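Local coordinates for MmoQ Response regulator (Methylococcus capsulatus, PDB 3LJX), which probably makes cyclic di-GMP from two GTP molecules as a full-length response regulator, this chain being the piece that carries its HDOD domain, at residues A[11-16]-A[50-55]; A[144-149]-A[179-184]; A[118-123]-A[224-229]. All coordinates share one frame; numbering follows the deposited sequence. Where two conformers were deposited one is given.

Interaction 1: A[11-16]-A[50-55]; sequences LCDSLP and TGRILR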
loop_
_atom_site.group_PDB
_atom_site.type_symbol
_atom_site.label_atom_id
_atom_site.label_comp_id
_atom_site.label_asym_id
_atom_site.label_seq_id
_atom_site.Cartn_x
_atom_site.Cartn_y
_atom_site.Cartn_z
ATOM N N LEU A 11 -7.357 3.001 -11.396
ATOM C CA LEU A 11 -6.401 2.125 -12.083
ATOM C C LEU A 11 -6.147 0.908 -11.220
ATOM O O LEU A 11 -6.045 1.008 -9.996
ATOM C CB LEU A 11 -5.056 2.822 -12.351
ATOM C CG LEU A 11 -4.996 3.874 -13.458
ATOM C CD1 LEU A 11 -5.707 5.154 -13.000
ATOM C CD2 LEU A 11 -3.555 4.165 -13.872
ATOM N N CYS A 12 -6.040 -0.255 -11.844
ATOM C CA CYS A 12 -5.642 -1.422 -11.077
ATOM C C CYS A 12 -4.849 -2.398 -11.942
ATOM O O CYS A 12 -3.677 -2.648 -11.673
ATOM C CB CYS A 12 -6.850 -2.087 -10.402
ATOM S SG CYS A 12 -6.394 -3.374 -9.213
ATOM N N ASP A 13 -5.474 -2.911 -12.998
ATOM C CA ASP A 13 -4.806 -3.880 -13.855
ATOM C C ASP A 13 -3.512 -3.326 -14.438
ATOM O O ASP A 13 -2.567 -4.067 -14.657
ATOM C CB ASP A 13 -5.738 -4.358 -14.971
ATOM C CG ASP A 13 -6.947 -5.129 -14.440
ATOM O OD1 ASP A 13 -6.915 -5.598 -13.278
ATOM O OD2 ASP A 13 -7.936 -5.269 -15.192
ATOM N N SER A 14 -3.463 -2.017 -14.658
ATOM C CA SER A 14 -2.346 -1.404 -15.370
ATOM C C SER A 14 -1.189 -0.984 -14.463
ATOM O O SER A 14 -0.159 -0.510 -14.950
ATOM C CB SER A 14 -2.824 -0.174 -16.147
ATOM O OG SER A 14 -3.066 0.922 -15.259
ATOM N N LEU A 15 -1.346 -1.114 -13.151
ATOM C CA LEU A 15 -0.252 -0.692 -12.269
ATOM C C LEU A 15 0.955 -1.635 -12.435
ATOM O O LEU A 15 0.801 -2.860 -12.449
ATOM C CB LEU A 15 -0.709 -0.627 -10.809
ATOM C CG LEU A 15 -1.919 0.275 -10.480
ATOM C CD1 LEU A 15 -2.379 0.045 -9.045
ATOM C CD2 LEU A 15 -1.617 1.761 -10.705
ATOM N N PRO A 16 2.162 -1.066 -12.573
ATOM C CA PRO A 16 3.329 -1.915 -12.824
ATOM C C PRO A 16 3.807 -2.656 -11.582
ATOM O O PRO A 16 3.431 -2.332 -10.442
ATOM C CB PRO A 16 4.390 -0.909 -13.270
ATOM C CG PRO A 16 4.011 0.347 -12.523
ATOM C CD PRO A 16 2.520 0.366 -12.519
ATOM N N THR A 50 -0.948 -7.263 -5.516
ATOM C CA THR A 50 -1.715 -7.404 -4.278
ATOM C C THR A 50 -3.083 -6.719 -4.345
ATOM O O THR A 50 -4.104 -7.295 -3.949
ATOM C CB THR A 50 -0.935 -6.865 -3.094
ATOM O OG1 THR A 50 0.210 -7.704 -2.879
ATOM C CG2 THR A 50 -1.811 -6.871 -1.875
ATOM N N GLY A 51 -3.096 -5.490 -4.850
ATOM C CA GLY A 51 -4.343 -4.788 -5.109
ATOM C C GLY A 51 -5.299 -5.543 -6.031
ATOM O O GLY A 51 -6.476 -5.706 -5.691
ATOM N N ARG A 52 -4.809 -5.997 -7.191
ATOM C CA ARG A 52 -5.634 -6.721 -8.166
ATOM C C ARG A 52 -6.287 -7.924 -7.518
ATOM O O ARG A 52 -7.468 -8.182 -7.710
ATOM C CB ARG A 52 -4.794 -7.229 -9.347
ATOM C CG ARG A 52 -4.542 -6.237 -10.469
ATOM C CD ARG A 52 -3.903 -6.938 -11.694
ATOM N NE ARG A 52 -4.888 -7.661 -12.505
ATOM C CZ ARG A 52 -4.617 -8.253 -13.668
ATOM N NH1 ARG A 52 -3.386 -8.219 -14.166
ATOM N NH2 ARG A 52 -5.577 -8.880 -14.335
ATOM N N ILE A 53 -5.490 -8.668 -6.754
ATOM C CA ILE A 53 -5.982 -9.863 -6.079
ATOM C C ILE A 53 -7.065 -9.534 -5.051
ATOM O O ILE A 53 -8.109 -10.172 -5.030
ATOM C CB ILE A 53 -4.824 -10.669 -5.448
ATOM C CG1 ILE A 53 -3.992 -11.303 -6.568
ATOM C CG2 ILE A 53 -5.368 -11.753 -4.504
ATOM C CD1 ILE A 53 -2.617 -11.744 -6.146
ATOM N N LEU A 54 -6.832 -8.526 -4.219
ATOM C CA LEU A 54 -7.830 -8.129 -3.227
ATOM C C LEU A 54 -9.106 -7.701 -3.928
ATOM O O LEU A 54 -10.212 -8.022 -3.502
ATOM C CB LEU A 54 -7.318 -6.969 -2.370
ATOM C CG LEU A 54 -6.188 -7.292 -1.401
ATOM C CD1 LEU A 54 -5.840 -6.057 -0.577
ATOM C CD2 LEU A 54 -6.551 -8.485 -0.505
ATOM N N ARG A 55 -8.939 -6.971 -5.014
ATOM C CA ARG A 55 -10.078 -6.435 -5.729
ATOM C C ARG A 55 -10.913 -7.556 -6.352
ATOM O O ARG A 55 -12.156 -7.523 -6.349
ATOM C CB ARG A 55 -9.575 -5.497 -6.808
ATOM C CG ARG A 55 -10.643 -5.022 -7.748
ATOM C CD ARG A 55 -10.093 -3.916 -8.607
ATOM N NE ARG A 55 -10.897 -3.736 -9.800
ATOM C CZ ARG A 55 -10.553 -4.185 -10.999
ATOM N NH1 ARG A 55 -9.402 -4.830 -11.168
ATOM N NH2 ARG A 55 -11.361 -3.975 -12.029
HETATM O O HOH W 1 -8.450 -7.850 -13.172
#

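Interaction 2: A[144-149]-A[179-184]; sequences VGRLAL and TDHDEL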
loop_
_atom_site.group_PDB
_atom_site.type_symbol
_atom_site.label_atom_id
_atom_site.label_comp_id
_atom_site.label_asym_id
_atom_site.label_seq_id
_atom_site.Cartn_x
_atom_site.Cartn_y
_atom_site.Cartn_z
ATOM N N VAL A 144 -0.571 3.924 -2.571
ATOM C CA VAL A 144 -0.669 3.377 -3.906
ATOM C C VAL A 144 -1.231 4.410 -4.898
ATOM O O VAL A 144 -1.036 4.291 -6.104
ATOM C CB VAL A 144 -1.514 2.077 -3.915
ATOM C CG1 VAL A 144 -3.004 2.390 -3.723
ATOM C CG2 VAL A 144 -1.289 1.323 -5.204
ATOM N N GLY A 145 -1.910 5.434 -4.388
ATOM C CA GLY A 145 -2.314 6.551 -5.220
ATOM C C GLY A 145 -1.161 7.237 -5.952
ATOM O O GLY A 145 -1.358 7.803 -7.029
ATOM N N ARG A 146 0.042 7.196 -5.385
ATOM C CA ARG A 146 1.207 7.790 -6.052
ATOM C C ARG A 146 1.555 7.003 -7.306
ATOM O O ARG A 146 1.726 7.582 -8.384
ATOM C CB ARG A 146 2.429 7.814 -5.138
ATOM C CG ARG A 146 2.310 8.691 -3.903
ATOM C CD ARG A 146 3.666 8.758 -3.223
ATOM N NE ARG A 146 3.615 9.481 -1.959
ATOM C CZ ARG A 146 3.869 10.781 -1.812
ATOM N NH1 ARG A 146 4.202 11.542 -2.859
ATOM N NH2 ARG A 146 3.795 11.325 -0.604
ATOM N N LEU A 147 1.666 5.684 -7.154
ATOM C CA LEU A 147 1.888 4.779 -8.282
ATOM C C LEU A 147 0.838 5.016 -9.379
ATOM O O LEU A 147 1.161 5.069 -10.563
ATOM C CB LEU A 147 1.781 3.330 -7.808
ATOM C CG LEU A 147 2.780 2.262 -8.258
ATOM C CD1 LEU A 147 2.032 1.029 -8.677
ATOM C CD2 LEU A 147 3.741 2.727 -9.358
ATOM N N ALA A 148 -0.424 5.146 -8.973
ATOM C CA ALA A 148 -1.517 5.311 -9.926
ATOM C C ALA A 148 -1.415 6.594 -10.753
ATOM O O ALA A 148 -1.654 6.575 -11.949
ATOM C CB ALA A 148 -2.860 5.240 -9.214
ATOM N N LEU A 149 -1.062 7.711 -10.127
ATOM C CA LEU A 149 -0.943 8.945 -10.887
ATOM C C LEU A 149 0.233 8.857 -11.853
ATOM O O LEU A 149 0.134 9.301 -12.999
ATOM C CB LEU A 149 -0.729 10.131 -9.956
ATOM C CG LEU A 149 -1.956 10.636 -9.226
ATOM C CD1 LEU A 149 -1.562 11.816 -8.311
ATOM C CD2 LEU A 149 -3.006 11.030 -10.244
ATOM N N THR A 179 -7.753 15.321 -8.411
ATOM C CA THR A 179 -7.602 14.400 -7.299
ATOM C C THR A 179 -6.156 14.508 -6.853
ATOM O O THR A 179 -5.345 15.125 -7.543
ATOM C CB THR A 179 -7.956 12.952 -7.701
ATOM O OG1 THR A 179 -7.896 12.107 -6.550
ATOM C CG2 THR A 179 -7.006 12.440 -8.739
ATOM N N ASP A 180 -5.821 13.949 -5.697
ATOM C CA ASP A 180 -4.430 13.966 -5.269
ATOM C C ASP A 180 -4.059 12.562 -4.851
ATOM O O ASP A 180 -4.942 11.714 -4.717
ATOM C CB ASP A 180 -4.231 14.951 -4.117
ATOM C CG ASP A 180 -5.000 14.547 -2.874
ATOM O OD1 ASP A 180 -4.732 13.441 -2.320
ATOM O OD2 ASP A 180 -5.879 15.337 -2.471
ATOM N N HIS A 181 -2.771 12.315 -4.623
ATOM C CA HIS A 181 -2.323 10.941 -4.424
ATOM C C HIS A 181 -2.901 10.280 -3.158
ATOM O O HIS A 181 -3.110 9.060 -3.130
ATOM C CB HIS A 181 -0.798 10.826 -4.490
ATOM C CG HIS A 181 -0.065 11.697 -3.519
ATOM N ND1 HIS A 181 -0.067 11.467 -2.158
ATOM C CD2 HIS A 181 0.748 12.763 -3.716
ATOM C CE1 HIS A 181 0.693 12.368 -1.560
ATOM N NE2 HIS A 181 1.196 13.169 -2.483
ATOM N N ASP A 182 -3.200 11.089 -2.139
ATOM C CA ASP A 182 -3.802 10.568 -0.904
ATOM C C ASP A 182 -5.302 10.274 -1.047
ATOM O O ASP A 182 -5.784 9.228 -0.605
ATOM C CB ASP A 182 -3.533 11.504 0.289
ATOM C CG ASP A 182 -2.072 11.505 0.699
ATOM O OD1 ASP A 182 -1.429 10.437 0.581
ATOM O OD2 ASP A 182 -1.563 12.562 1.133
ATOM N N GLU A 183 -6.043 11.185 -1.665
ATOM C CA GLU A 183 -7.439 10.897 -1.968
ATOM C C GLU A 183 -7.511 9.671 -2.879
ATOM O O GLU A 183 -8.296 8.748 -2.654
ATOM C CB GLU A 183 -8.104 12.084 -2.650
ATOM C CG GLU A 183 -9.606 11.891 -2.845
ATOM C CD GLU A 183 -10.169 12.727 -3.987
ATOM O OE1 GLU A 183 -9.387 13.420 -4.672
ATOM O OE2 GLU A 183 -11.398 12.691 -4.206
ATOM N N LEU A 184 -6.669 9.652 -3.904
ATOM C CA LEU A 184 -6.702 8.558 -4.854
ATOM C C LEU A 184 -6.457 7.221 -4.118
ATOM O O LEU A 184 -7.152 6.235 -4.352
ATOM C CB LEU A 184 -5.658 8.795 -5.946
ATOM C CG LEU A 184 -6.017 8.311 -7.343
ATOM C CD1 LEU A 184 -4.758 8.111 -8.198
ATOM C CD2 LEU A 184 -6.842 7.050 -7.264
#

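Interaction 3: A[118-123]-A[224-229]; sequences VALQSI and ALAQHI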
loop_
_atom_site.group_PDB
_atom_site.type_symbol
_atom_site.label_atom_id
_atom_site.label_comp_id
_atom_site.label_asym_id
_atom_site.label_seq_id
_atom_site.Cartn_x
_atom_site.Cartn_y
_atom_site.Cartn_z
ATOM N N VAL A 118 6.219 -3.946 6.402
ATOM C CA VAL A 118 6.916 -4.804 7.365
ATOM C C VAL A 118 6.909 -4.177 8.756
ATOM O O VAL A 118 6.634 -4.855 9.761
ATOM C CB VAL A 118 8.372 -5.061 6.946
ATOM C CG1 VAL A 118 9.167 -5.630 8.126
ATOM C CG2 VAL A 118 8.425 -5.989 5.733
ATOM N N ALA A 119 7.192 -2.877 8.810
ATOM C CA ALA A 119 7.153 -2.148 10.079
ATOM C C ALA A 119 5.766 -2.180 10.725
ATOM O O ALA A 119 5.642 -2.386 11.936
ATOM C CB ALA A 119 7.636 -0.693 9.903
ATOM N N LEU A 120 4.726 -1.969 9.926
ATOM C CA LEU A 120 3.385 -1.890 10.488
ATOM C C LEU A 120 2.982 -3.257 11.018
ATOM O O LEU A 120 2.359 -3.373 12.075
ATOM C CB LEU A 120 2.377 -1.376 9.456
ATOM C CG LEU A 120 0.962 -1.161 10.000
ATOM C CD1 LEU A 120 0.944 -0.238 11.252
ATOM C CD2 LEU A 120 0.047 -0.624 8.907
ATOM N N GLN A 121 3.356 -4.298 10.290
ATOM C CA GLN A 121 3.101 -5.648 10.762
ATOM C C GLN A 121 3.735 -5.909 12.116
ATOM O O GLN A 121 3.063 -6.421 13.017
ATOM C CB GLN A 121 3.595 -6.694 9.766
ATOM C CG GLN A 121 3.516 -8.096 10.336
ATOM C CD GLN A 121 3.289 -9.127 9.273
ATOM O OE1 GLN A 121 4.087 -9.269 8.346
ATOM N NE2 GLN A 121 2.190 -9.865 9.392
ATOM N N SER A 122 5.018 -5.556 12.273
ATOM C CA SER A 122 5.712 -5.734 13.568
ATOM C C SER A 122 5.049 -4.966 14.694
ATOM O O SER A 122 4.790 -5.507 15.766
ATOM C CB SER A 122 7.181 -5.310 13.502
ATOM O OG SER A 122 7.959 -6.296 12.862
ATOM N N ILE A 123 4.815 -3.684 14.460
ATOM C CA ILE A 123 4.114 -2.867 15.431
ATOM C C ILE A 123 2.787 -3.516 15.848
ATOM O O ILE A 123 2.565 -3.773 17.031
ATOM C CB ILE A 123 3.878 -1.454 14.888
ATOM C CG1 ILE A 123 5.225 -0.741 14.731
ATOM C CG2 ILE A 123 2.934 -0.689 15.800
ATOM C CD1 ILE A 123 5.182 0.522 13.879
ATOM N N ALA A 224 1.108 6.003 11.543
ATOM C CA ALA A 224 1.996 7.162 11.516
ATOM C C ALA A 224 3.399 6.728 11.929
ATOM O O ALA A 224 4.388 7.151 11.335
ATOM C CB ALA A 224 1.468 8.296 12.445
ATOM N N LEU A 225 3.481 5.858 12.932
ATOM C CA LEU A 225 4.777 5.376 13.375
ATOM C C LEU A 225 5.472 4.515 12.305
ATOM O O LEU A 225 6.681 4.630 12.103
ATOM C CB LEU A 225 4.637 4.596 14.662
ATOM C CG LEU A 225 5.906 4.593 15.480
ATOM C CD1 LEU A 225 6.270 6.027 15.864
ATOM C CD2 LEU A 225 5.675 3.737 16.703
ATOM N N ALA A 226 4.716 3.661 11.619
ATOM C CA ALA A 226 5.306 2.850 10.557
ATOM C C ALA A 226 5.840 3.761 9.456
ATOM O O ALA A 226 6.909 3.513 8.894
ATOM C CB ALA A 226 4.285 1.878 9.974
ATOM N N GLN A 227 5.087 4.813 9.150
ATOM C CA GLN A 227 5.476 5.732 8.089
ATOM C C GLN A 227 6.748 6.496 8.462
ATOM O O GLN A 227 7.707 6.547 7.677
ATOM C CB GLN A 227 4.342 6.713 7.770
ATOM C CG GLN A 227 4.734 7.767 6.748
ATOM C CD GLN A 227 4.975 7.184 5.356
ATOM O OE1 GLN A 227 4.221 6.332 4.886
ATOM N NE2 GLN A 227 6.019 7.657 4.687
ATOM N N HIS A 228 6.761 7.085 9.658
ATOM C CA HIS A 228 7.892 7.926 10.073
ATOM C C HIS A 228 9.148 7.105 10.299
ATOM O O HIS A 228 10.240 7.518 9.931
ATOM C CB HIS A 228 7.558 8.747 11.328
ATOM C CG HIS A 228 6.606 9.876 11.074
ATOM N ND1 HIS A 228 5.275 9.674 10.772
ATOM C CD2 HIS A 228 6.790 11.217 11.081
ATOM C CE1 HIS A 228 4.680 10.842 10.603
ATOM N NE2 HIS A 228 5.577 11.796 10.786
ATOM N N ILE A 229 8.987 5.936 10.901
ATOM C CA ILE A 229 10.103 5.019 11.087
ATOM C C ILE A 229 10.701 4.604 9.746
ATOM O O ILE A 229 11.911 4.497 9.613
ATOM C CB ILE A 229 9.647 3.760 11.823
ATOM C CG1 ILE A 229 9.847 3.922 13.321
ATOM C CG2 ILE A 229 10.381 2.527 11.316
ATOM C CD1 ILE A 229 8.984 2.967 14.128
#

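Interaction 1: A[11-16]-A[50-55]
The thiol of Cys12 is pressed against the backbone of the helix that holds Arg52, and this is the tightly packed half of the contact. SG is anti to the backbone N (chi1 -170°) and comes 3.6 Å from Arg52 CA. Arg52 CG lies equally near, and Arg55 CD is 3.8 Å from Cys12 SG. Gly51 sets no side chain between sulfur and helix, and Cys12 SG sits 4.0 Å from Gly51 C. The segment 11-16 is a loop ahead of helix 19-29, with a type I beta turn from Cys12 to Leu15, and it is laid across one side of helix 47-58 in the all-helical HDOD region. The other half is polar and more open. Exposed Asp13 offers OD1 to two arginines: Arg52 NE, in one of its two conformers, is 3.0 Å from Asp13 OD1 in a salt bridge, and Arg55 NH1 makes a second, weaker one to the same Asp13 OD1 at 3.4 Å, completing a three-residue salt-bridge network. The carboxylate is turned 50° from the Arg52 guanidinium, with Asp13 CB above the guanidinium centre. A water donates to Asp13 OD1 at 2.7 Å and accepts from NH2 of the same Arg52 conformer.

Interaction 2: A[144-149]-A[179-184]
His181 and Arg146 lie side by side and point the same way, the guanidinium of one flat against the ring of the other. The two centres are 3.8 Å apart and the planes are tilted by 29°, an offset stack of guanidinium on imidazole: Arg146 NH2 is 3.4 Å from His181 CE1, and NH1 lies over the same face beside the adjacent NE2, at an angle too poor for a hydrogen bond. His181 CG stands between the backbone N and the carbonyl carbon (chi1 57°), and ND1 of the ring gives a weak bond to Asp182 OD1. Nearer the backbone, Arg146 CG rests over the same ring in a CH-pi contact, 4.2 Å from the ring centroid. An alanine at Arg146 would probably leave this face of His181 without its flat partner and the ring freer to turn. Beside the stack, Leu149 and Leu184 bring the two helices together. Leu184 CD1 is 3.6 Å from Ala148 CB and 3.9 Å from Leu149 CG, and Leu149 CD1 also reaches the backbone N of His181. Gly145 lets the backbones come very close: its CA-H points at His181 O, with CA 3.4 Å from that oxygen, where a CB would clash. The second helix opens with Asp180 as its N-cap, OD1 taking the N-H of Glu183 at 2.7 Å in a nearly straight bond. This is close helix-helix packing through a CA-H...O interaction, next to an Asp N-cap, and it joins helices 144-152 and 181-191 within the HDOD domain.

Interaction 3: A[118-123]-A[224-229]
Ile123 carries CG1 anti to its carbonyl carbon (chi1 -67°) and CD1 anti to CA (chi2 165°), an extended branch that delivers CD1 to the backbone of Ala226. Leu120 meets the methyl of Ala226 with CB and, more loosely, CD1. That methyl is the centre of the contact. It points toward helix 106-125 and is met by Leu120 CB, 3.8 Å from Ala226 CB, and by the methyl of Ala119, whose CB lies 4.2 Å from Ala226 CB. On another side of the same alanine, Ile123 CD1 approaches Ala226 N to 3.9 Å and continues to Leu225, with 4.2 Å between Ile123 CD1 and Leu225 CB. Ile229 adds a looser touch, its CG2 being 4.5 Å from Ala119 CB. The contact thus packs helix 106-125 on helix 214-233 through an alanine-lined interface, and the small residues on both helices allow a close approach: the axes of the short segments come within 8.6 Å, and the CA atoms of Leu120 and Ala226 are 5.1 Å apart. The N-to-C directions differ by 136°, so the helices run in broadly opposed senses but well off antiparallel. Further hydrophobic cover comes from Leu261, which touches both Ile123 and Ile229, and from helix 245-254, where Leu247 and Ala251 pack on Leu225. No hydrogen bond spans the two segments, and every residue that touches across them is buried and meets its partners through carbon, apart from the backbone N of Ala226 and of Leu120. Cohesion here therefore rests on van der Waals contact and the burial of apolar surface, and depends on fit of shape.

In the fold
The three contacts come from one all-helical chain and share no helix. Interaction 1 closes first along the sequence; interaction 3 then opens on helix 106-125, and interaction 2 falls wholly within the long span between its two segments. Interactions 1 and 2 have centres about 14 Å apart and touch: Leu11 and Leu15 pack on Ala148, and Leu15 and Pro16 on Leu147, so the N-terminal loop bridges helices 47-58 and 144-152. Interactions 1 and 3 lie on opposite sides of the chain's centre, about 23 Å between centres, while interactions 2 and 3 are about 20 Å apart without touching. Together they tie distant parts of the sequence into one compact unit.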